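Local coordinates for glucose-6-phosphate isomerase (Thermus thermophilus, PDB 1ZZG), which probably catalyses the reversible isomerisation of glucose 6-phosphate to fructose 6-phosphate, a step shared by glycolysis and gluconeogenesis, at residues Pro64-Phe69 with Leu199-Ala204; Leu98-Val101 with Pro105-Arg108; Arg116-Asn121 with Leu140-Ala145. All blocks are in the same frame, centred on the assembly; numbering follows the deposited sequence.

Contact 1 of 3, residues Pro64-Phe69 with Leu199-Ala204; sequences PWVEDF and LAFAGA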
ATOM      1  N   PRO A  64      22.624   8.981 -20.669  1.00 33.13           N
ATOM      2  CA  PRO A  64      21.783   7.968 -21.312  1.00 32.31           C
ATOM      3  C   PRO A  64      22.191   6.532 -20.979  1.00 32.26           C
ATOM      4  O   PRO A  64      21.547   5.585 -21.419  1.00 32.23           O
ATOM      5  CB  PRO A  64      21.959   8.279 -22.793  1.00 33.75           C
ATOM      6  CG  PRO A  64      23.404   8.707 -22.848  1.00 34.22           C
ATOM      7  CD  PRO A  64      23.503   9.635 -21.659  1.00 33.28           C
ATOM      8  N   TRP A  65      23.260   6.378 -20.205  1.00 31.93           N
ATOM      9  CA  TRP A  65      23.753   5.056 -19.823  1.00 31.67           C
ATOM     10  C   TRP A  65      22.993   4.419 -18.657  1.00 31.75           C
ATOM     11  O   TRP A  65      23.130   3.221 -18.407  1.00 30.92           O
ATOM     12  CB  TRP A  65      25.231   5.143 -19.443  1.00 31.46           C
ATOM     13  CG  TRP A  65      25.492   6.192 -18.407  1.00 30.37           C
ATOM     14  CD1 TRP A  65      25.811   7.505 -18.628  1.00 29.43           C
ATOM     15  CD2 TRP A  65      25.391   6.039 -16.988  1.00 28.98           C
ATOM     16  NE1 TRP A  65      25.911   8.177 -17.432  1.00 29.41           N
ATOM     17  CE2 TRP A  65      25.657   7.302 -16.409  1.00 29.00           C
ATOM     18  CE3 TRP A  65      25.098   4.956 -16.148  1.00 29.76           C
ATOM     19  CZ2 TRP A  65      25.639   7.511 -15.024  1.00 27.85           C
ATOM     20  CZ3 TRP A  65      25.080   5.164 -14.770  1.00 29.34           C
ATOM     21  CH2 TRP A  65      25.349   6.433 -14.224  1.00 26.94           C
ATOM     22  N   VAL A  66      22.204   5.212 -17.940  1.00 30.95           N
ATOM     23  CA  VAL A  66      21.462   4.699 -16.792  1.00 30.42           C
ATOM     24  C   VAL A  66      20.335   3.730 -17.151  1.00 30.19           C
ATOM     25  O   VAL A  66      19.441   4.062 -17.930  1.00 31.06           O
ATOM     26  CB  VAL A  66      20.859   5.854 -15.951  1.00 29.64           C
ATOM     27  CG1 VAL A  66      19.987   5.286 -14.833  1.00 29.82           C
ATOM     28  CG2 VAL A  66      21.972   6.711 -15.363  1.00 28.82           C
ATOM     29  N   GLU A  67      20.393   2.532 -16.572  1.00 30.36           N
ATOM     30  CA  GLU A  67      19.373   1.509 -16.780  1.00 30.31           C
ATOM     31  C   GLU A  67      18.675   1.239 -15.453  1.00 28.94           C
ATOM     32  O   GLU A  67      17.550   0.747 -15.417  1.00 28.39           O
ATOM     33  CB  GLU A  67      19.992   0.212 -17.301  1.00 33.43           C
ATOM     34  CG  GLU A  67      20.262   0.195 -18.800  1.00 39.24           C
ATOM     35  CD  GLU A  67      20.749  -1.161 -19.290  1.00 41.87           C
ATOM     36  OE1 GLU A  67      20.174  -2.189 -18.868  1.00 45.64           O
ATOM     37  OE2 GLU A  67      21.695  -1.201 -20.103  1.00 43.98           O
ATOM     38  N   ASP A  68      19.361   1.552 -14.359  1.00 27.62           N
ATOM     39  CA  ASP A  68      18.804   1.360 -13.027  1.00 28.18           C
ATOM     40  C   ASP A  68      18.996   2.633 -12.211  1.00 28.06           C
ATOM     41  O   ASP A  68      20.104   3.153 -12.095  1.00 28.37           O
ATOM     42  CB  ASP A  68      19.476   0.167 -12.339  1.00 27.74           C
ATOM     43  CG  ASP A  68      19.104  -1.163 -12.983  1.00 30.25           C
ATOM     44  OD1 ASP A  68      18.079  -1.762 -12.586  1.00 29.53           O
ATOM     45  OD2 ASP A  68      19.827  -1.603 -13.904  1.00 30.54           O
ATOM     46  N   PHE A  69      17.897   3.134 -11.656  1.00 27.10           N
ATOM     47  CA  PHE A  69      17.906   4.351 -10.851  1.00 25.11           C
ATOM     48  C   PHE A  69      17.581   3.968  -9.408  1.00 25.85           C
ATOM     49  O   PHE A  69      16.455   3.564  -9.113  1.00 25.61           O
ATOM     50  CB  PHE A  69      16.835   5.310 -11.383  1.00 24.86           C
ATOM     51  CG  PHE A  69      16.897   6.690 -10.798  1.00 24.87           C
ATOM     52  CD1 PHE A  69      17.423   7.746 -11.535  1.00 23.73           C
ATOM     53  CD2 PHE A  69      16.405   6.946  -9.522  1.00 24.37           C
ATOM     54  CE1 PHE A  69      17.458   9.039 -11.010  1.00 22.77           C
ATOM     55  CE2 PHE A  69      16.436   8.231  -8.988  1.00 23.61           C
ATOM     56  CZ  PHE A  69      16.964   9.281  -9.736  1.00 22.82           C
ATOM     57  N   LEU A 199      11.628  11.345 -12.584  1.00 24.68           N
ATOM     58  CA  LEU A 199      10.686  11.357 -13.704  1.00 25.39           C
ATOM     59  C   LEU A 199      11.385  11.592 -15.038  1.00 24.47           C
ATOM     60  O   LEU A 199      10.956  11.073 -16.075  1.00 24.99           O
ATOM     61  CB  LEU A 199       9.608  12.419 -13.510  1.00 25.08           C
ATOM     62  CG  LEU A 199       8.345  11.956 -12.785  1.00 28.48           C
ATOM     63  CD1 LEU A 199       7.376  13.129 -12.687  1.00 29.70           C
ATOM     64  CD2 LEU A 199       7.700  10.785 -13.537  1.00 26.60           C
ATOM     65  N   ALA A 200      12.460  12.375 -15.013  1.00 23.91           N
ATOM     66  CA  ALA A 200      13.207  12.646 -16.237  1.00 25.04           C
ATOM     67  C   ALA A 200      13.745  11.322 -16.763  1.00 25.55           C
ATOM     68  O   ALA A 200      13.561  10.992 -17.931  1.00 26.52           O
ATOM     69  CB  ALA A 200      14.356  13.617 -15.960  1.00 22.82           C
ATOM     70  N   PHE A 201      14.397  10.559 -15.887  1.00 26.67           N
ATOM     71  CA  PHE A 201      14.956   9.267 -16.266  1.00 27.92           C
ATOM     72  C   PHE A 201      13.860   8.274 -16.634  1.00 28.37           C
ATOM     73  O   PHE A 201      14.120   7.268 -17.292  1.00 29.26           O
ATOM     74  CB  PHE A 201      15.836   8.724 -15.135  1.00 27.66           C
ATOM     75  CG  PHE A 201      17.211   9.333 -15.110  1.00 27.79           C
ATOM     76  CD1 PHE A 201      18.225   8.825 -15.925  1.00 28.64           C
ATOM     77  CD2 PHE A 201      17.474  10.457 -14.335  1.00 27.95           C
ATOM     78  CE1 PHE A 201      19.483   9.433 -15.966  1.00 30.19           C
ATOM     79  CE2 PHE A 201      18.724  11.074 -14.367  1.00 30.25           C
ATOM     80  CZ  PHE A 201      19.733  10.563 -15.184  1.00 28.91           C
ATOM     81  N   ALA A 202      12.632   8.567 -16.215  1.00 26.06           N
ATOM     82  CA  ALA A 202      11.500   7.706 -16.533  1.00 26.31           C
ATOM     83  C   ALA A 202      10.936   8.111 -17.898  1.00 25.22           C
ATOM     84  O   ALA A 202      10.022   7.473 -18.425  1.00 26.50           O
ATOM     85  CB  ALA A 202      10.430   7.833 -15.456  1.00 26.21           C
ATOM     86  N   GLY A 203      11.492   9.182 -18.456  1.00 24.34           N
ATOM     87  CA  GLY A 203      11.053   9.679 -19.750  1.00 26.58           C
ATOM     88  C   GLY A 203       9.678  10.327 -19.767  1.00 27.63           C
ATOM     89  O   GLY A 203       9.014  10.344 -20.804  1.00 26.69           O
ATOM     90  N   ALA A 204       9.246  10.856 -18.627  1.00 25.02           N
ATOM     91  CA  ALA A 204       7.935  11.493 -18.524  1.00 24.44           C
ATOM     92  C   ALA A 204       7.979  12.972 -18.913  1.00 24.55           C
ATOM     93  O   ALA A 204       9.042  13.592 -18.912  1.00 23.54           O
ATOM     94  CB  ALA A 204       7.406  11.344 -17.105  1.00 26.94           C
TER
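One helix-on-sheet junction of the SIS-type alpha/beta domain is made by F201, near the C-terminal end of helix 193-201, which brings its ring against V66 and F69 where the chain enters strand 68-72. The case illustrates how a single aromatic residue can join two elements far apart in sequence. V66 meets the CD1/CE1 part of the ring: F201 CE1 stands 3.7 Å from V66 CG2, and F201 CD1 is 4.1 Å from V66 CG1, so both methyls are used. The CG/CD2 part is met by the phenylalanine, F69 CE1 coming within 3.6 Å of F201 CD2; both approach obliquely, from the same side of the ring plane. The rings of F69 and F201 form an oblique aromatic pair, centroids 5.5 Å apart and planes at 48°. F69 reaches across because its CG lies anti to the backbone N (chi1 -170°), swinging the ring off the strand toward the helix. Just past F201 the helix closes in a Schellman motif, with G203 at positive phi and its N bonded to A200 O at 2.8 Å. If F201 were replaced by an alanine, V66 and F69 would probably lose their shared partner, opening a gap between helix and strand and giving the F69 ring more freedom to turn. The packing continues around it: F201 also touches Y59 and R60 of helix 52-61 and L119 of strand 118-124, while F69 meets the ring of F95. Through F201, helix 193-201 thus meets strands 68-72 and 118-124 of the parallel sheet, and helix 52-61 packs on that helix.

Contact 2 of 3, residues Leu98-Val101 with Pro105-Arg108; sequences LDHV and PILR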
ATOM      1  N   LEU A  98      15.126   2.793  -1.881  1.00 25.14           N
ATOM      2  CA  LEU A  98      15.650   2.456  -0.568  1.00 24.13           C
ATOM      3  C   LEU A  98      14.961   3.379   0.433  1.00 24.56           C
ATOM      4  O   LEU A  98      15.510   4.408   0.844  1.00 23.02           O
ATOM      5  CB  LEU A  98      17.168   2.642  -0.506  1.00 23.47           C
ATOM      6  CG  LEU A  98      17.943   1.329  -0.347  1.00 26.48           C
ATOM      7  CD1 LEU A  98      17.923   0.574  -1.684  1.00 25.46           C
ATOM      8  CD2 LEU A  98      19.385   1.610   0.091  1.00 24.64           C
ATOM      9  N   ASP A  99      13.734   3.002   0.784  1.00 24.69           N
ATOM     10  CA  ASP A  99      12.903   3.738   1.735  1.00 24.21           C
ATOM     11  C   ASP A  99      12.747   2.843   2.960  1.00 25.39           C
ATOM     12  O   ASP A  99      11.687   2.779   3.585  1.00 24.07           O
ATOM     13  CB  ASP A  99      11.535   4.024   1.113  1.00 24.55           C
ATOM     14  CG  ASP A  99      10.821   2.759   0.660  1.00 26.95           C
ATOM     15  OD1 ASP A  99      11.490   1.707   0.559  1.00 28.01           O
ATOM     16  OD2 ASP A  99       9.596   2.814   0.399  1.00 25.87           O
ATOM     17  N   HIS A 100      13.827   2.143   3.287  1.00 23.97           N
ATOM     18  CA  HIS A 100      13.833   1.222   4.415  1.00 24.89           C
ATOM     19  C   HIS A 100      15.291   0.855   4.685  1.00 25.00           C
ATOM     20  O   HIS A 100      16.189   1.238   3.927  1.00 25.65           O
ATOM     21  CB  HIS A 100      13.060  -0.034   4.032  1.00 23.28           C
ATOM     22  CG  HIS A 100      13.742  -0.837   2.972  1.00 24.82           C
ATOM     23  ND1 HIS A 100      14.746  -1.737   3.257  1.00 24.15           N
ATOM     24  CD2 HIS A 100      13.629  -0.813   1.624  1.00 23.68           C
ATOM     25  CE1 HIS A 100      15.221  -2.233   2.128  1.00 25.74           C
ATOM     26  NE2 HIS A 100      14.561  -1.687   1.122  1.00 25.25           N
ATOM     27  N   VAL A 101      15.529   0.106   5.755  1.00 25.59           N
ATOM     28  CA  VAL A 101      16.886  -0.297   6.093  1.00 26.27           C
ATOM     29  C   VAL A 101      17.016  -1.794   6.382  1.00 27.07           C
ATOM     30  O   VAL A 101      17.956  -2.217   7.050  1.00 26.72           O
ATOM     31  CB  VAL A 101      17.412   0.507   7.306  1.00 26.44           C
ATOM     32  CG1 VAL A 101      17.594   1.972   6.915  1.00 26.21           C
ATOM     33  CG2 VAL A 101      16.434   0.400   8.463  1.00 27.59           C
ATOM     34  N   PRO A 105      16.869  -7.087   1.336  1.00 27.20           N
ATOM     35  CA  PRO A 105      16.483  -6.454   0.065  1.00 25.84           C
ATOM     36  C   PRO A 105      17.618  -5.600  -0.523  1.00 26.23           C
ATOM     37  O   PRO A 105      17.825  -5.558  -1.733  1.00 28.27           O
ATOM     38  CB  PRO A 105      15.270  -5.610   0.452  1.00 25.97           C
ATOM     39  CG  PRO A 105      14.679  -6.377   1.611  1.00 24.83           C
ATOM     40  CD  PRO A 105      15.900  -6.763   2.401  1.00 26.62           C
ATOM     41  N   ILE A 106      18.351  -4.924   0.348  1.00 25.90           N
ATOM     42  CA  ILE A 106      19.455  -4.084  -0.088  1.00 27.11           C
ATOM     43  C   ILE A 106      20.606  -4.950  -0.605  1.00 26.94           C
ATOM     44  O   ILE A 106      21.216  -4.642  -1.623  1.00 26.67           O
ATOM     45  CB  ILE A 106      19.907  -3.184   1.075  1.00 27.01           C
ATOM     46  CG1 ILE A 106      18.792  -2.164   1.359  1.00 26.28           C
ATOM     47  CG2 ILE A 106      21.227  -2.491   0.743  1.00 27.48           C
ATOM     48  CD1 ILE A 106      18.974  -1.348   2.611  1.00 24.31           C
ATOM     49  N   LEU A 107      20.864  -6.050   0.091  1.00 28.34           N
ATOM     50  CA  LEU A 107      21.921  -6.981  -0.282  1.00 30.01           C
ATOM     51  C   LEU A 107      21.596  -7.585  -1.653  1.00 30.44           C
ATOM     52  O   LEU A 107      22.486  -7.836  -2.464  1.00 28.70           O
ATOM     53  CB  LEU A 107      22.011  -8.073   0.781  1.00 33.39           C
ATOM     54  CG  LEU A 107      23.369  -8.551   1.298  1.00 36.50           C
ATOM     55  CD1 LEU A 107      24.327  -7.389   1.508  1.00 37.13           C
ATOM     56  CD2 LEU A 107      23.129  -9.290   2.607  1.00 37.03           C
ATOM     57  N   ARG A 108      20.308  -7.810  -1.901  1.00 29.93           N
ATOM     58  CA  ARG A 108      19.849  -8.370  -3.169  1.00 31.93           C
ATOM     59  C   ARG A 108      20.199  -7.397  -4.293  1.00 31.00           C
ATOM     60  O   ARG A 108      20.694  -7.806  -5.348  1.00 30.87           O
ATOM     61  CB  ARG A 108      18.336  -8.590  -3.129  1.00 34.26           C
ATOM     62  CG  ARG A 108      17.783  -9.481  -4.230  1.00 40.25           C
ATOM     63  CD  ARG A 108      16.260  -9.550  -4.130  1.00 44.78           C
ATOM     64  NE  ARG A 108      15.676 -10.597  -4.963  1.00 50.42           N
ATOM     65  CZ  ARG A 108      15.710 -11.897  -4.679  1.00 53.00           C
ATOM     66  NH1 ARG A 108      16.305 -12.323  -3.569  1.00 53.40           N
ATOM     67  NH2 ARG A 108      15.146 -12.771  -5.504  1.00 53.71           N
TER
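This is a short-range, mostly apolar contact at a strand-to-helix turn: L98, ending strand 94-98, and H100, in the loop that follows, close over I106 and P105 in the first turns of helix 103-112. It serves as an example of a loop folding back on the helix it introduces. The extended arm of I106 goes in between the other two side chains. Its CG1 lies 3.7 Å from H100 CE1, and its CD1 lies 3.9 Å from L98 CD2. The leucine meets the isoleucine at about a right angle, whereas the histidine and isoleucine run alongside one another in opposite directions. I106 CD1 also reaches the main chain, 4.2 Å from V101 CA. At the same CE1 corner the imidazole meets P105, whose CB is 3.8 Å from H100 CE1. With chi1 at 68°, H100 CG sits between the backbone N and the carbonyl carbon, a crowded position that brings the CE1 corner of the ring up to the start of the helix. The ring is steadied further because ND1 accepts the backbone N-H of E102, leaving the carbon corner to do the packing. The second subunit lies close by: H100 packs on E252 and P105 on R253 of that subunit, and D99 forms salt bridges with K82 of its own chain and K290 of the other. Such a turn from the end of a strand into the next helix is the repeating joint of a parallel alpha/beta domain, here one with the flavodoxin-like strand order 2-1-3-4-5 found in SIS domains.

Contact 3 of 3, residues Arg116-Asn121 with Leu140-Ala145; sequences RKTLVN and LKWLKA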
ATOM      1  N   ARG A 116      27.954  -0.295 -13.312  1.00 34.03           N
ATOM      2  CA  ARG A 116      28.165   0.527 -14.497  1.00 35.57           C
ATOM      3  C   ARG A 116      26.882   1.090 -15.098  1.00 34.62           C
ATOM      4  O   ARG A 116      26.920   2.079 -15.829  1.00 33.93           O
ATOM      5  CB  ARG A 116      28.898  -0.273 -15.574  1.00 38.32           C
ATOM      6  CG  ARG A 116      30.189  -0.933 -15.120  1.00 44.15           C
ATOM      7  CD  ARG A 116      31.061  -1.213 -16.328  1.00 48.14           C
ATOM      8  NE  ARG A 116      31.592   0.034 -16.877  1.00 52.86           N
ATOM      9  CZ  ARG A 116      31.847   0.250 -18.165  1.00 54.91           C
ATOM     10  NH1 ARG A 116      31.617  -0.701 -19.065  1.00 55.73           N
ATOM     11  NH2 ARG A 116      32.337   1.421 -18.553  1.00 56.25           N
ATOM     12  N   LYS A 117      25.754   0.453 -14.798  1.00 34.68           N
ATOM     13  CA  LYS A 117      24.461   0.884 -15.328  1.00 35.07           C
ATOM     14  C   LYS A 117      23.564   1.476 -14.247  1.00 33.87           C
ATOM     15  O   LYS A 117      22.385   1.740 -14.490  1.00 33.75           O
ATOM     16  CB  LYS A 117      23.726  -0.305 -15.948  1.00 36.94           C
ATOM     17  CG  LYS A 117      24.417  -0.974 -17.117  1.00 40.79           C
ATOM     18  CD  LYS A 117      23.662  -2.248 -17.466  1.00 44.06           C
ATOM     19  CE  LYS A 117      23.956  -2.736 -18.872  1.00 47.12           C
ATOM     20  NZ  LYS A 117      23.067  -3.881 -19.230  1.00 49.64           N
ATOM     21  N   THR A 118      24.125   1.689 -13.061  1.00 30.90           N
ATOM     22  CA  THR A 118      23.354   2.204 -11.940  1.00 29.78           C
ATOM     23  C   THR A 118      23.650   3.648 -11.544  1.00 30.45           C
ATOM     24  O   THR A 118      24.808   4.050 -11.433  1.00 29.12           O
ATOM     25  CB  THR A 118      23.572   1.320 -10.685  1.00 31.10           C
ATOM     26  OG1 THR A 118      23.249  -0.043 -10.993  1.00 29.25           O
ATOM     27  CG2 THR A 118      22.706   1.800  -9.530  1.00 29.10           C
ATOM     28  N   LEU A 119      22.589   4.427 -11.346  1.00 27.76           N
ATOM     29  CA  LEU A 119      22.725   5.804 -10.892  1.00 26.61           C
ATOM     30  C   LEU A 119      22.069   5.851  -9.518  1.00 25.70           C
ATOM     31  O   LEU A 119      20.938   5.388  -9.350  1.00 23.93           O
ATOM     32  CB  LEU A 119      22.009   6.786 -11.825  1.00 26.59           C
ATOM     33  CG  LEU A 119      22.020   8.226 -11.295  1.00 24.56           C
ATOM     34  CD1 LEU A 119      23.460   8.726 -11.177  1.00 26.47           C
ATOM     35  CD2 LEU A 119      21.222   9.126 -12.217  1.00 24.84           C
ATOM     36  N   VAL A 120      22.778   6.390  -8.536  1.00 24.82           N
ATOM     37  CA  VAL A 120      22.245   6.485  -7.187  1.00 24.41           C
ATOM     38  C   VAL A 120      21.876   7.937  -6.891  1.00 24.90           C
ATOM     39  O   VAL A 120      22.670   8.848  -7.120  1.00 24.44           O
ATOM     40  CB  VAL A 120      23.274   5.987  -6.152  1.00 23.37           C
ATOM     41  CG1 VAL A 120      22.681   6.044  -4.749  1.00 23.11           C
ATOM     42  CG2 VAL A 120      23.695   4.561  -6.491  1.00 25.68           C
ATOM     43  N   ASN A 121      20.662   8.141  -6.393  1.00 24.18           N
ATOM     44  CA  ASN A 121      20.169   9.476  -6.072  1.00 24.25           C
ATOM     45  C   ASN A 121      19.826   9.546  -4.590  1.00 24.44           C
ATOM     46  O   ASN A 121      18.826   8.966  -4.153  1.00 24.98           O
ATOM     47  CB  ASN A 121      18.919   9.773  -6.917  1.00 25.34           C
ATOM     48  CG  ASN A 121      18.323  11.152  -6.651  1.00 24.27           C
ATOM     49  OD1 ASN A 121      17.158  11.393  -6.970  1.00 24.25           O
ATOM     50  ND2 ASN A 121      19.116  12.061  -6.080  1.00 21.66           N
ATOM     51  N   LEU A 140      27.702   3.755  -1.137  1.00 30.43           N
ATOM     52  CA  LEU A 140      28.949   4.449  -1.431  1.00 31.29           C
ATOM     53  C   LEU A 140      30.100   3.446  -1.519  1.00 32.02           C
ATOM     54  O   LEU A 140      30.885   3.478  -2.465  1.00 32.74           O
ATOM     55  CB  LEU A 140      29.227   5.491  -0.360  1.00 32.33           C
ATOM     56  CG  LEU A 140      28.901   6.936  -0.747  1.00 35.07           C
ATOM     57  CD1 LEU A 140      29.177   7.851   0.426  1.00 34.76           C
ATOM     58  CD2 LEU A 140      29.738   7.343  -1.948  1.00 34.59           C
ATOM     59  N   LYS A 141      30.189   2.553  -0.536  1.00 30.66           N
ATOM     60  CA  LYS A 141      31.224   1.523  -0.500  1.00 30.80           C
ATOM     61  C   LYS A 141      31.155   0.694  -1.788  1.00 31.23           C
ATOM     62  O   LYS A 141      32.169   0.418  -2.434  1.00 30.43           O
ATOM     63  CB  LYS A 141      31.001   0.624   0.727  1.00 32.34           C
ATOM     64  CG  LYS A 141      32.001  -0.522   0.893  1.00 34.46           C
ATOM     65  CD  LYS A 141      31.573  -1.497   1.985  1.00 36.12           C
ATOM     66  CE  LYS A 141      32.503  -2.710   2.065  1.00 38.10           C
ATOM     67  NZ  LYS A 141      33.909  -2.351   2.397  1.00 40.03           N
ATOM     68  N   TRP A 142      29.934   0.330  -2.159  1.00 29.05           N
ATOM     69  CA  TRP A 142      29.662  -0.477  -3.342  1.00 28.65           C
ATOM     70  C   TRP A 142      30.121   0.236  -4.610  1.00 29.56           C
ATOM     71  O   TRP A 142      30.826  -0.341  -5.442  1.00 29.14           O
ATOM     72  CB  TRP A 142      28.158  -0.759  -3.396  1.00 28.58           C
ATOM     73  CG  TRP A 142      27.690  -1.674  -4.478  1.00 28.24           C
ATOM     74  CD1 TRP A 142      27.840  -3.034  -4.538  1.00 28.49           C
ATOM     75  CD2 TRP A 142      26.918  -1.304  -5.620  1.00 27.90           C
ATOM     76  NE1 TRP A 142      27.198  -3.532  -5.646  1.00 26.93           N
ATOM     77  CE2 TRP A 142      26.623  -2.491  -6.329  1.00 27.84           C
ATOM     78  CE3 TRP A 142      26.441  -0.083  -6.115  1.00 28.88           C
ATOM     79  CZ2 TRP A 142      25.869  -2.492  -7.508  1.00 27.55           C
ATOM     80  CZ3 TRP A 142      25.691  -0.082  -7.284  1.00 27.62           C
ATOM     81  CH2 TRP A 142      25.413  -1.285  -7.970  1.00 28.43           C
ATOM     82  N   LEU A 143      29.742   1.502  -4.742  1.00 27.13           N
ATOM     83  CA  LEU A 143      30.109   2.286  -5.915  1.00 27.87           C
ATOM     84  C   LEU A 143      31.618   2.419  -6.079  1.00 28.94           C
ATOM     85  O   LEU A 143      32.154   2.184  -7.165  1.00 29.07           O
ATOM     86  CB  LEU A 143      29.484   3.679  -5.832  1.00 27.44           C
ATOM     87  CG  LEU A 143      27.962   3.753  -5.963  1.00 27.31           C
ATOM     88  CD1 LEU A 143      27.522   5.208  -5.821  1.00 28.62           C
ATOM     89  CD2 LEU A 143      27.536   3.188  -7.309  1.00 25.86           C
ATOM     90  N   LYS A 144      32.298   2.797  -5.003  1.00 28.07           N
ATOM     91  CA  LYS A 144      33.742   2.962  -5.044  1.00 31.37           C
ATOM     92  C   LYS A 144      34.477   1.667  -5.398  1.00 30.47           C
ATOM     93  O   LYS A 144      35.403   1.679  -6.210  1.00 29.42           O
ATOM     94  CB  LYS A 144      34.247   3.496  -3.699  1.00 30.79           C
ATOM     95  CG  LYS A 144      33.797   4.914  -3.396  1.00 31.66           C
ATOM     96  CD  LYS A 144      34.358   5.401  -2.076  1.00 34.18           C
ATOM     97  CE  LYS A 144      34.003   6.854  -1.822  1.00 34.33           C
ATOM     98  NZ  LYS A 144      34.549   7.314  -0.519  1.00 35.48           N
ATOM     99  N   ALA A 145      34.047   0.554  -4.808  1.00 31.56           N
ATOM    100  CA  ALA A 145      34.689  -0.737  -5.044  1.00 32.38           C
ATOM    101  C   ALA A 145      34.569  -1.285  -6.464  1.00 34.42           C
ATOM    102  O   ALA A 145      35.490  -1.943  -6.955  1.00 35.29           O
ATOM    103  CB  ALA A 145      34.160  -1.773  -4.049  1.00 32.50           C
TER
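The backbone of T118-N121 is an extended strand whose alternating side chains turn T118 and V120 toward W142 and L143 on helix 130-147, and L119 away from it. The 140-145 segment is regular alpha-helix, its K144 N bonded to L140 O at 3.0 Å. Strand and helix stay well apart, V120 CA and L143 CA being 9.0 Å from each other, so side chains alone span the interval. This is the general way in which the helix of a beta-alpha-beta unit, here strand 118-124, helix 130-147 and strand 155-159, rests on its sheet. Two pairs do the work. W142 extends with CG anti to the backbone N (chi1 -175°), carrying the six-membered end of its indole to the strand. There it presents its edge: CH2 is 3.9 Å from T118 OG1, which lies in the plane of the ring, and CZ3 is 4.2 Å from T118 CG2. The threonine and tryptophan side chains meet at about a right angle. In the second pair V120 turns one methyl into the fork of L143, with V120 CG2 3.9 Å from L143 CD1 and 4.2 Å from L143 CD2. On its far side the sheet continues the packing, since N121 touches L197 of helix 193-201. No hydrogen bond links the two segments. The polar atoms of the buried pair are answered elsewhere: T118 OG1 donates to the carbonyl O of D114, and W142 NE1 to that of L110. The chemistry therefore implies that cohesion between the two segments probably rests on van der Waals packing, with the threonine oxygen at the indole edge, while the hydrogen bonds of T118 and W142 tie each side chain to nearby backbone and are likely to limit the rotation of the indole.

How the contacts relate
All three contacts are buried where they touch, and none depends on a hydrogen bond between its own segments. Contacts 1 and 3 hold neighbouring strands of one parallel sheet, 68-72 and 118-124, and touch through D68 O and L119 N at 2.9 Å, a probable hydrogen bond. They work on opposite faces of strand 118-124: L119 packs on F201 of contact 1, while T118 and V120 turn toward the helix of contact 3. Aromatic pairing characterises contact 1, a histidine-aliphatic cluster contact 2, and an indole edge with aliphatic packing contact 3. Contact 2 borders the second subunit through H100, V101 and P105 themselves; in contact 3 L140 and K141 reach it, neither taking part.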